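Xylooligosaccharide oxidase (Myceliophthora thermophila, PDB 5L6G) oxidises the C1 hydroxyl of xylooligosaccharides and related sugars to lactones, using a bicovalently bound FAD and reducing molecular oxygen to hydrogen peroxide. Local coordinates at residues E238-W243 and Q279-G284; G254-W259 and Q298-L303; S398-D403 and R467-R472; E460-Y465 and Q490-A495. One frame throughout, in Å; residues are numbered along the deposited sequence.

Contact 1. Residues E238-W243 and Q279-G284; sequences EINLPW and QTQLQG
The Thr280 methyl CG2 approaches the Trp243 indole obliquely, 3.8 Å from CE3, and CD1 of Leu241 lies over one face of that ring, toward the rim. The carboxamide of Gln281 and the carboxylate of Glu238, their planes 46° apart, meet through the Gln281 NE2 group, which serves two acceptors of the neighbouring strand. One N-H runs within the Gln281 amide plane to OD1 of Asn240 (NE2-OD1 2.8 Å); the two amides are only 22° apart and the side chains lie side by side. The longer bond, from NE2 to Glu238 OE1 (3.2 Å), is bent and reaches the carboxylate oxygen from above its plane. At the far end of the same amide, Gln281 OE1 takes an in-plane lone-pair bond from Gln283 NE2 (2.9 Å), while Gln283 OE1 is held by Arg272, a substrate-binding residue. The Gln281 amide is thus fixed from both ends. On the sheet face opposite the amides, Ile239 and Leu282 lie side by side with their CD1 atoms 3.9 Å apart, and helix 290-304 packs on this apolar layer. Ile239 and Leu282 form a hydrogen-bonded antiparallel pair, with Ile239 O accepting from Leu282 N at 2.7 Å. Leu241 N continues the pairing to Thr280 O (2.9 Å), after which Pro242 centres an inverse gamma turn. A water links Leu241 O to Thr280 N beside the last of these bonds. This is regular antiparallel pairing in the large sheet of the substrate domain of a FAD-linked oxidase, one face turned to helices and the other, through Gln283 and Arg272, to the sugar site.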
# COMPACT_ATOMS: atom_id res chain seq x y z
N GLU A 238 -4.24 -7.18 21.69
CA GLU A 238 -2.96 -6.54 21.83
C GLU A 238 -2.09 -7.32 22.80
O GLU A 238 -2.59 -8.01 23.70
CB GLU A 238 -3.16 -5.11 22.32
CG GLU A 238 -3.69 -4.21 21.24
CD GLU A 238 -4.38 -2.95 21.73
OE1 GLU A 238 -4.14 -2.51 22.87
OE2 GLU A 238 -5.14 -2.38 20.91
N ILE A 239 -0.78 -7.22 22.60
CA ILE A 239 0.18 -7.77 23.55
C ILE A 239 1.23 -6.71 23.72
O ILE A 239 2.02 -6.46 22.80
CB ILE A 239 0.85 -9.07 23.06
CG1 ILE A 239 -0.20 -10.14 22.72
CG2 ILE A 239 1.84 -9.57 24.11
CD1 ILE A 239 0.32 -11.27 21.85
N ASN A 240 1.24 -6.09 24.90
CA ASN A 240 2.23 -5.07 25.19
C ASN A 240 3.59 -5.71 25.39
O ASN A 240 3.70 -6.75 26.03
CB ASN A 240 1.82 -4.24 26.41
CG ASN A 240 0.68 -3.30 26.10
OD1 ASN A 240 0.64 -2.69 25.04
ND2 ASN A 240 -0.25 -3.17 27.03
N LEU A 241 4.61 -5.07 24.83
CA LEU A 241 5.96 -5.61 24.84
C LEU A 241 6.85 -4.69 25.64
O LEU A 241 6.81 -3.48 25.44
CB LEU A 241 6.50 -5.73 23.42
CG LEU A 241 5.74 -6.65 22.48
CD1 LEU A 241 6.21 -6.43 21.05
CD2 LEU A 241 5.89 -8.09 22.93
N PRO A 242 7.70 -5.25 26.52
CA PRO A 242 8.56 -4.44 27.38
C PRO A 242 9.83 -4.00 26.67
O PRO A 242 10.93 -4.23 27.16
CB PRO A 242 8.90 -5.40 28.51
CG PRO A 242 8.95 -6.72 27.83
CD PRO A 242 7.81 -6.68 26.87
N TRP A 243 9.67 -3.32 25.54
CA TRP A 243 10.80 -3.02 24.69
C TRP A 243 11.38 -1.65 25.02
O TRP A 243 11.37 -0.72 24.22
CB TRP A 243 10.39 -3.17 23.22
CG TRP A 243 10.25 -4.61 22.77
CD1 TRP A 243 10.12 -5.73 23.55
CD2 TRP A 243 10.17 -5.06 21.42
NE1 TRP A 243 10.01 -6.84 22.77
CE2 TRP A 243 10.02 -6.46 21.46
CE3 TRP A 243 10.23 -4.41 20.18
CZ2 TRP A 243 9.92 -7.23 20.30
CZ3 TRP A 243 10.14 -5.18 19.02
CH2 TRP A 243 9.99 -6.58 19.10
N GLN A 279 5.03 3.44 23.70
CA GLN A 279 4.55 2.07 23.90
C GLN A 279 4.92 1.21 22.70
O GLN A 279 5.04 1.73 21.59
CB GLN A 279 3.02 2.06 24.12
CG GLN A 279 2.46 0.66 24.34
CD GLN A 279 1.16 0.67 25.10
OE1 GLN A 279 1.15 0.48 26.32
NE2 GLN A 279 0.06 0.89 24.41
N THR A 280 5.12 -0.08 22.95
CA THR A 280 5.32 -1.07 21.90
C THR A 280 4.38 -2.23 22.17
O THR A 280 4.26 -2.68 23.31
CB THR A 280 6.77 -1.57 21.85
OG1 THR A 280 7.66 -0.46 21.61
CG2 THR A 280 6.93 -2.60 20.72
N GLN A 281 3.69 -2.70 21.15
CA GLN A 281 2.79 -3.82 21.37
C GLN A 281 2.57 -4.56 20.07
O GLN A 281 2.73 -3.98 18.99
CB GLN A 281 1.45 -3.33 21.92
CG GLN A 281 0.73 -2.35 21.00
CD GLN A 281 -0.65 -1.97 21.47
OE1 GLN A 281 -1.48 -1.56 20.66
NE2 GLN A 281 -0.92 -2.09 22.75
N LEU A 282 2.24 -5.84 20.20
CA LEU A 282 1.68 -6.56 19.09
C LEU A 282 0.23 -6.18 19.03
O LEU A 282 -0.40 -6.00 20.07
CB LEU A 282 1.83 -8.06 19.27
CG LEU A 282 3.28 -8.55 19.18
CD1 LEU A 282 3.46 -9.76 20.08
CD2 LEU A 282 3.65 -8.87 17.76
N GLN A 283 -0.28 -6.06 17.81
CA GLN A 283 -1.68 -5.81 17.52
C GLN A 283 -2.07 -6.86 16.51
O GLN A 283 -1.40 -7.02 15.49
CB GLN A 283 -1.89 -4.44 16.87
CG GLN A 283 -1.34 -3.30 17.69
CD GLN A 283 -1.55 -1.97 17.02
OE1 GLN A 283 -1.41 -1.84 15.80
NE2 GLN A 283 -1.84 -0.96 17.81
N GLY A 284 -3.16 -7.56 16.79
CA GLY A 284 -3.63 -8.62 15.93
C GLY A 284 -5.10 -8.54 15.60
O GLY A 284 -5.86 -7.81 16.25
O HOH W 1 5.34 -1.09 25.68
O HOH W 2 8.85 0.65 23.52

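Contact 2. Residues G254-W259 and Q298-L303; sequences GALQEW and QPLLAL
Helices 254-259 and 298-303 run nearly antiparallel, their segment axes 151° apart and 10.7 Å at closest approach, a spacing bridged mainly by side chains. Leu300 and Trp259 carry most of it. Leu300 lies across the indole at about a right angle, and its methyl CD1 sits over one face, 3.9 Å from the centroid of the five-membered ring and 15° off the ring normal, a clear CH-pi contact. The other methyl, CD2, reaches the six-membered ring near CH2 (3.9 Å), while CB of Leu300 lies near the CE2-CZ2 bond. The whole leucine therefore spreads over the bicycle. Trp259 has CG anti to the backbone N (chi1 172°), and its ring lies between the helices. CD1 of Leu300 also meets CD1 of Leu256 at 4.1 Å, so this methyl is shared between the indole and a leucine of the buried side. One turn further along its helix, Leu303 pushes CD2 against CB of Trp259 (3.7 Å) and also touches Ala255, where the CA atoms of Ala255 and Leu303 are 7.2 Å apart, the shortest such distance between the segments. Leu303 belongs to the exposed side of the interface, and Leu256 and Leu300 to the buried side. Beneath the pair, Leu256 reaches Val273, and Trp259 and Leu300 both reach Met271 on strand 269-275. Such apolar packing between two antiparallel helices laid on one face of an antiparallel sheet is the alpha/beta layering of the substrate domain, here far out at the periphery of the molecule.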
# COMPACT_ATOMS: atom_id res chain seq x y z
N GLY A 254 14.08 -11.41 18.50
CA GLY A 254 14.77 -12.64 18.11
C GLY A 254 13.84 -13.82 18.29
O GLY A 254 13.76 -14.71 17.42
N ALA A 255 13.13 -13.84 19.43
CA ALA A 255 12.16 -14.89 19.68
C ALA A 255 11.02 -14.84 18.68
O ALA A 255 10.59 -15.87 18.19
CB ALA A 255 11.60 -14.79 21.08
N LEU A 256 10.52 -13.63 18.43
CA LEU A 256 9.36 -13.46 17.58
C LEU A 256 9.64 -13.93 16.15
O LEU A 256 8.81 -14.61 15.54
CB LEU A 256 8.92 -12.00 17.58
CG LEU A 256 7.65 -11.61 16.83
CD1 LEU A 256 6.42 -12.23 17.48
CD2 LEU A 256 7.56 -10.11 16.80
N GLN A 257 10.79 -13.55 15.60
CA GLN A 257 11.11 -13.98 14.24
C GLN A 257 11.31 -15.47 14.13
O GLN A 257 10.91 -16.08 13.13
CB GLN A 257 12.32 -13.23 13.67
CG GLN A 257 13.66 -13.56 14.26
CD GLN A 257 14.74 -12.65 13.71
OE1 GLN A 257 14.45 -11.72 12.94
NE2 GLN A 257 15.99 -12.93 14.09
N GLU A 258 11.95 -16.07 15.13
CA GLU A 258 12.14 -17.51 15.14
C GLU A 258 10.77 -18.22 15.20
O GLU A 258 10.52 -19.17 14.44
CB GLU A 258 13.07 -17.91 16.31
CG GLU A 258 13.47 -19.36 16.34
CD GLU A 258 14.39 -19.69 17.51
OE1 GLU A 258 15.22 -18.83 17.89
OE2 GLU A 258 14.29 -20.84 18.02
N TRP A 259 9.87 -17.72 16.04
CA TRP A 259 8.51 -18.25 16.13
C TRP A 259 7.80 -18.15 14.77
O TRP A 259 7.23 -19.12 14.29
CB TRP A 259 7.73 -17.49 17.19
CG TRP A 259 6.27 -17.75 17.30
CD1 TRP A 259 5.66 -18.81 17.93
CD2 TRP A 259 5.22 -16.93 16.79
NE1 TRP A 259 4.29 -18.68 17.82
CE2 TRP A 259 4.00 -17.54 17.13
CE3 TRP A 259 5.20 -15.72 16.08
CZ2 TRP A 259 2.76 -16.99 16.78
CZ3 TRP A 259 3.98 -15.18 15.72
CH2 TRP A 259 2.78 -15.81 16.08
N GLN A 298 -1.49 -18.76 22.82
CA GLN A 298 -0.81 -19.17 24.04
C GLN A 298 0.69 -19.49 23.88
O GLN A 298 1.49 -19.03 24.68
CB GLN A 298 -1.55 -20.31 24.75
CG GLN A 298 -0.96 -20.66 26.10
CD GLN A 298 -0.92 -19.47 27.05
OE1 GLN A 298 -1.84 -18.64 27.08
NE2 GLN A 298 0.16 -19.37 27.84
N PRO A 299 1.07 -20.28 22.85
CA PRO A 299 2.50 -20.57 22.67
C PRO A 299 3.38 -19.33 22.53
O PRO A 299 4.48 -19.29 23.11
CB PRO A 299 2.52 -21.41 21.38
CG PRO A 299 1.22 -22.12 21.42
CD PRO A 299 0.24 -21.13 21.98
N LEU A 300 2.91 -18.32 21.80
CA LEU A 300 3.64 -17.06 21.70
C LEU A 300 3.74 -16.34 23.05
O LEU A 300 4.80 -15.81 23.39
CB LEU A 300 2.98 -16.11 20.70
CG LEU A 300 3.78 -14.82 20.46
CD1 LEU A 300 5.21 -15.15 20.06
CD2 LEU A 300 3.11 -13.92 19.43
N LEU A 301 2.64 -16.30 23.79
CA LEU A 301 2.63 -15.63 25.10
C LEU A 301 3.65 -16.26 26.06
O LEU A 301 4.37 -15.55 26.76
CB LEU A 301 1.23 -15.66 25.72
CG LEU A 301 0.07 -14.92 25.04
CD1 LEU A 301 -1.19 -15.14 25.87
CD2 LEU A 301 0.35 -13.44 24.85
N ALA A 302 3.72 -17.59 26.05
CA ALA A 302 4.68 -18.33 26.87
C ALA A 302 6.11 -18.04 26.43
O ALA A 302 7.00 -17.86 27.25
CB ALA A 302 4.40 -19.82 26.81
N LEU A 303 6.32 -17.97 25.12
CA LEU A 303 7.63 -17.68 24.55
C LEU A 303 8.13 -16.28 24.92
O LEU A 303 9.28 -16.12 25.31
CB LEU A 303 7.56 -17.84 23.03
CG LEU A 303 8.87 -17.68 22.27
CD1 LEU A 303 9.78 -18.86 22.57
CD2 LEU A 303 8.57 -17.57 20.78

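Contact 3. Residues S398-D403 and R467-R472; sequences SYAFRD and RQNLDR
Gln468 and Asn469 reach the loop 398-403 by different torsions. Gln468 has CG in the crowded position between its backbone N and carbonyl carbon (chi1 75°) and bends again at chi2, which brings CD round toward Ala400. Its NE2 donates to Ala400 O at 2.9 Å in a nearly straight bond (167°), lying in the carbonyl plane on a lone pair and within the glutamine's own amide plane. Asn469 has CG anti to its carbonyl carbon; from there ND2 donates to Ser398 O at 2.8 Å, and here the donor stands above the carbonyl plane, 55° out of it. The same ND2 also donates to a water at 3.1 Å, which in turn lies near Tyr399 O. Both amides come from the short 3-10 segment 468-469 that connects helices 458-466 and 470-480 of the berberine-like region, so two successive side chains bind carbonyls of a loop that has no regular structure between strands 374-381 and 409-417. CB of Ala400 faces the Gln468 amide, 4.0 Å from NE2, and also sits over the centre of the Phe401 ring. That ring is approached obliquely at CE1 by Arg467 CG (4.0 Å), while the arginine's NE is engaged by Trp445 O. Ser398 OG bonds to Ala209 O and Asn469 rests on Trp208, which places helix 204-213 beside the contact.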
# COMPACT_ATOMS: atom_id res chain seq x y z
N SER A 398 4.35 -9.09 -10.70
CA SER A 398 5.57 -8.30 -10.56
C SER A 398 5.88 -7.95 -9.11
O SER A 398 7.04 -7.70 -8.77
CB SER A 398 5.48 -7.02 -11.37
OG SER A 398 4.41 -6.23 -10.91
N TYR A 399 4.87 -7.95 -8.25
CA TYR A 399 5.11 -7.74 -6.82
C TYR A 399 6.22 -8.71 -6.35
O TYR A 399 6.11 -9.92 -6.55
CB TYR A 399 3.81 -7.90 -6.01
CG TYR A 399 4.05 -7.68 -4.53
CD1 TYR A 399 3.94 -6.41 -3.98
CD2 TYR A 399 4.38 -8.74 -3.69
CE1 TYR A 399 4.18 -6.18 -2.64
CE2 TYR A 399 4.63 -8.52 -2.32
CZ TYR A 399 4.53 -7.23 -1.82
OH TYR A 399 4.75 -6.94 -0.49
N ALA A 400 7.26 -8.19 -5.70
CA ALA A 400 8.54 -8.91 -5.62
C ALA A 400 8.70 -9.82 -4.42
O ALA A 400 9.60 -10.67 -4.39
CB ALA A 400 9.70 -7.92 -5.66
N PHE A 401 7.88 -9.64 -3.40
CA PHE A 401 8.21 -10.15 -2.08
C PHE A 401 7.31 -11.30 -1.67
O PHE A 401 6.43 -11.15 -0.83
CB PHE A 401 8.18 -8.99 -1.10
CG PHE A 401 9.00 -7.81 -1.55
CD1 PHE A 401 10.37 -7.94 -1.71
CD2 PHE A 401 8.43 -6.61 -1.84
CE1 PHE A 401 11.14 -6.88 -2.15
CE2 PHE A 401 9.19 -5.54 -2.28
CZ PHE A 401 10.54 -5.67 -2.44
N ARG A 402 7.59 -12.46 -2.25
CA ARG A 402 6.77 -13.66 -2.09
C ARG A 402 7.43 -14.88 -1.46
O ARG A 402 6.77 -15.90 -1.31
CB ARG A 402 6.27 -14.07 -3.48
CG ARG A 402 5.43 -13.01 -4.13
CD ARG A 402 4.18 -12.70 -3.32
NE ARG A 402 3.22 -11.95 -4.14
CZ ARG A 402 1.97 -11.64 -3.80
NH1 ARG A 402 1.42 -12.02 -2.64
NH2 ARG A 402 1.23 -10.95 -4.66
N ASP A 403 8.72 -14.80 -1.17
CA ASP A 403 9.45 -15.89 -0.54
C ASP A 403 9.11 -16.00 0.94
O ASP A 403 9.33 -15.06 1.69
CB ASP A 403 10.95 -15.70 -0.72
CG ASP A 403 11.73 -16.93 -0.35
OD1 ASP A 403 11.77 -17.28 0.84
OD2 ASP A 403 12.26 -17.57 -1.27
N ARG A 467 13.18 -5.29 -7.15
CA ARG A 467 14.24 -6.28 -7.03
C ARG A 467 14.34 -7.18 -8.27
O ARG A 467 14.60 -6.69 -9.36
CB ARG A 467 14.08 -7.07 -5.71
CG ARG A 467 14.41 -6.27 -4.45
CD ARG A 467 15.90 -5.92 -4.43
NE ARG A 467 16.38 -5.39 -3.15
CZ ARG A 467 17.40 -4.54 -3.01
NH1 ARG A 467 18.06 -4.07 -4.07
NH2 ARG A 467 17.77 -4.13 -1.79
N GLN A 468 14.12 -8.49 -8.10
CA GLN A 468 14.39 -9.43 -9.16
C GLN A 468 13.42 -9.29 -10.35
O GLN A 468 13.66 -9.84 -11.41
CB GLN A 468 14.32 -10.87 -8.62
CG GLN A 468 12.90 -11.37 -8.36
CD GLN A 468 12.32 -10.93 -7.03
OE1 GLN A 468 12.92 -10.15 -6.30
NE2 GLN A 468 11.15 -11.47 -6.69
N ASN A 469 12.32 -8.58 -10.15
CA ASN A 469 11.34 -8.38 -11.22
C ASN A 469 11.54 -7.10 -12.02
O ASN A 469 10.83 -6.86 -13.02
CB ASN A 469 9.96 -8.43 -10.61
CG ASN A 469 9.62 -9.81 -10.14
OD1 ASN A 469 10.23 -10.77 -10.60
ND2 ASN A 469 8.68 -9.93 -9.23
N LEU A 470 12.53 -6.30 -11.65
CA LEU A 470 12.77 -5.04 -12.33
C LEU A 470 13.02 -5.24 -13.82
O LEU A 470 12.46 -4.53 -14.65
CB LEU A 470 13.93 -4.27 -11.72
CG LEU A 470 14.23 -2.91 -12.36
CD1 LEU A 470 12.99 -2.03 -12.36
CD2 LEU A 470 15.40 -2.24 -11.65
N ASP A 471 13.88 -6.19 -14.18
CA ASP A 471 14.30 -6.28 -15.59
C ASP A 471 13.11 -6.56 -16.51
O ASP A 471 12.95 -5.91 -17.54
CB ASP A 471 15.44 -7.28 -15.77
CG ASP A 471 16.80 -6.72 -15.32
OD1 ASP A 471 16.90 -5.50 -15.07
OD2 ASP A 471 17.77 -7.50 -15.20
N ARG A 472 12.26 -7.49 -16.13
CA ARG A 472 11.07 -7.78 -16.93
C ARG A 472 10.11 -6.60 -16.93
O ARG A 472 9.55 -6.24 -17.98
CB ARG A 472 10.38 -9.04 -16.44
CG ARG A 472 9.16 -9.37 -17.26
CD ARG A 472 8.56 -10.68 -16.80
NE ARG A 472 7.32 -10.97 -17.49
CZ ARG A 472 6.46 -11.91 -17.10
NH1 ARG A 472 6.71 -12.64 -16.02
NH2 ARG A 472 5.35 -12.11 -17.78
O HOH W 3 7.40 -12.14 -7.46

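Contact 4. Residues E460-Y465 and Q490-A495; sequences EAQEVY and QAVEPA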
# COMPACT_ATOMS: atom_id res chain seq x y z
N GLU A 460 17.71 3.76 -7.49
CA GLU A 460 17.62 2.97 -6.29
C GLU A 460 16.19 2.52 -6.09
O GLU A 460 15.97 1.37 -5.76
CB GLU A 460 18.15 3.68 -5.04
CG GLU A 460 18.22 2.70 -3.86
CD GLU A 460 18.66 3.31 -2.54
OE1 GLU A 460 18.85 4.54 -2.45
OE2 GLU A 460 18.79 2.53 -1.57
N ALA A 461 15.23 3.42 -6.31
CA ALA A 461 13.83 3.12 -6.02
C ALA A 461 13.33 1.90 -6.80
O ALA A 461 12.76 0.96 -6.22
CB ALA A 461 12.96 4.34 -6.30
N GLN A 462 13.59 1.91 -8.10
CA GLN A 462 13.20 0.78 -8.96
C GLN A 462 13.80 -0.52 -8.46
O GLN A 462 13.13 -1.56 -8.43
CB GLN A 462 13.70 1.00 -10.37
CG GLN A 462 12.95 2.05 -11.12
CD GLN A 462 13.68 2.40 -12.37
OE1 GLN A 462 13.57 1.71 -13.36
NE2 GLN A 462 14.49 3.44 -12.30
N GLU A 463 15.08 -0.45 -8.06
CA GLU A 463 15.80 -1.64 -7.62
C GLU A 463 15.23 -2.20 -6.33
O GLU A 463 14.95 -3.39 -6.25
CB GLU A 463 17.30 -1.37 -7.50
CG GLU A 463 17.92 -1.18 -8.88
CD GLU A 463 19.43 -1.07 -8.91
OE1 GLU A 463 20.07 -1.01 -7.84
OE2 GLU A 463 19.98 -1.04 -10.05
N VAL A 464 15.02 -1.32 -5.36
CA VAL A 464 14.56 -1.76 -4.05
C VAL A 464 13.08 -2.11 -4.01
O VAL A 464 12.67 -2.98 -3.23
CB VAL A 464 14.92 -0.76 -2.92
CG1 VAL A 464 16.43 -0.58 -2.82
CG2 VAL A 464 14.19 0.57 -3.09
N TYR A 465 12.28 -1.42 -4.83
CA TYR A 465 10.85 -1.70 -4.88
C TYR A 465 10.50 -2.99 -5.59
O TYR A 465 9.56 -3.66 -5.20
CB TYR A 465 10.09 -0.57 -5.59
CG TYR A 465 9.97 0.75 -4.87
CD1 TYR A 465 9.94 0.85 -3.47
CD2 TYR A 465 9.85 1.93 -5.60
CE1 TYR A 465 9.82 2.10 -2.84
CE2 TYR A 465 9.71 3.16 -4.98
CZ TYR A 465 9.70 3.24 -3.61
OH TYR A 465 9.58 4.48 -3.03
N GLN A 490 9.85 8.10 -9.46
CA GLN A 490 10.26 6.73 -9.20
C GLN A 490 9.60 5.71 -10.11
O GLN A 490 9.49 4.53 -9.75
CB GLN A 490 10.04 6.38 -7.73
CG GLN A 490 10.88 7.27 -6.81
CD GLN A 490 10.72 6.93 -5.35
OE1 GLN A 490 9.71 6.34 -4.94
NE2 GLN A 490 11.69 7.32 -4.54
N ALA A 491 9.21 6.14 -11.30
CA ALA A 491 8.66 5.23 -12.30
C ALA A 491 9.74 4.31 -12.85
O ALA A 491 10.92 4.66 -12.98
CB ALA A 491 7.99 5.97 -13.44
N VAL A 492 9.28 3.11 -13.20
CA VAL A 492 10.10 2.16 -13.93
C VAL A 492 10.58 2.79 -15.24
O VAL A 492 9.78 3.37 -15.96
CB VAL A 492 9.31 0.89 -14.24
CG1 VAL A 492 10.09 -0.01 -15.18
CG2 VAL A 492 8.99 0.15 -12.93
N GLU A 493 11.86 2.66 -15.52
CA GLU A 493 12.43 3.13 -16.78
C GLU A 493 12.24 2.11 -17.91
O GLU A 493 12.54 0.93 -17.72
CB GLU A 493 13.93 3.32 -16.64
CG GLU A 493 14.35 4.47 -15.76
CD GLU A 493 15.85 4.54 -15.64
OE1 GLU A 493 16.50 4.91 -16.65
OE2 GLU A 493 16.37 4.22 -14.55
N PRO A 494 11.85 2.57 -19.10
CA PRO A 494 11.78 1.60 -20.19
C PRO A 494 13.15 0.94 -20.39
O PRO A 494 14.18 1.59 -20.19
CB PRO A 494 11.41 2.44 -21.42
CG PRO A 494 10.88 3.73 -20.90
CD PRO A 494 11.45 3.93 -19.52
N ALA A 495 13.15 -0.34 -20.73
CA ALA A 495 14.37 -1.00 -21.13
C ALA A 495 14.87 -0.31 -22.39
O ALA A 495 14.07 0.17 -23.20
CB ALA A 495 14.12 -2.49 -21.39
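Ala461 is the first residue of helix 460-465 to meet the C-terminal segment: its methyl CB packs against the aliphatic chain and amide carbon of Gln490, 3.6 Å from CD. Gln462 follows; its chain, extended beyond CG, anchors the loop through both ends of its amide. Its OE1 accepts the backbone N-H of Glu493 (2.9 Å), a straight bond at the hydrogen (167°) although the donor stands 59° above the carbonyl plane. Its NE2 donates to Glu493 OE2 at 3.0 Å, almost linear (174°) and within the amide plane, using the anti lone pair of the carboxylate. The two side chains cross at about a right angle. A single glutamine thus grips backbone and side chain of the same residue, and NE2 has a further acceptor in Arg458 O. Both segments belong to the berberine and berberine-like region that closes the chain of these flavoprotein oxidases; here its final loop lies back across helix 458-466, with Ala491 about 8 Å from the FAD and Gln490 about 8 Å from a bound xylose, measured from the side chains. One turn beyond Ala461, Tyr465 meets Gln490 at its ring edge. Its OH donates to Gln490 OE1 at 2.7 Å, the donor tilted from the carbonyl plane, and that oxygen also lies 3.2 Å from CE2. The hydroxyl is bonded to Asp453 N as well, while Gln490 NE2 bonds to the carbonyls of Asp453 and Leu456, so the buried amide is satisfied at both ends.

Contacts 1 and 2 share one layered unit: the strands of contact 1 lead along the chain into the helices of contact 2; Ile239 touches Leu301, and Leu282 touches Leu256 and Leu300. Contact 1 is buried and mixes backbone pairing with an amide network, whereas contact 2 is only partly buried and wholly apolar. Contacts 3 and 4 form a second pair, both buried, joined by successive helices 458-466 and 470-480 and touching where Phe401 meets the carbonyls of Val464 and Tyr465. There, side-chain amides tie irregular loops in place of regular strand pairing. The pairs do not touch; contacts 2 and 3 come nearest, about 12 Å between nearest atoms.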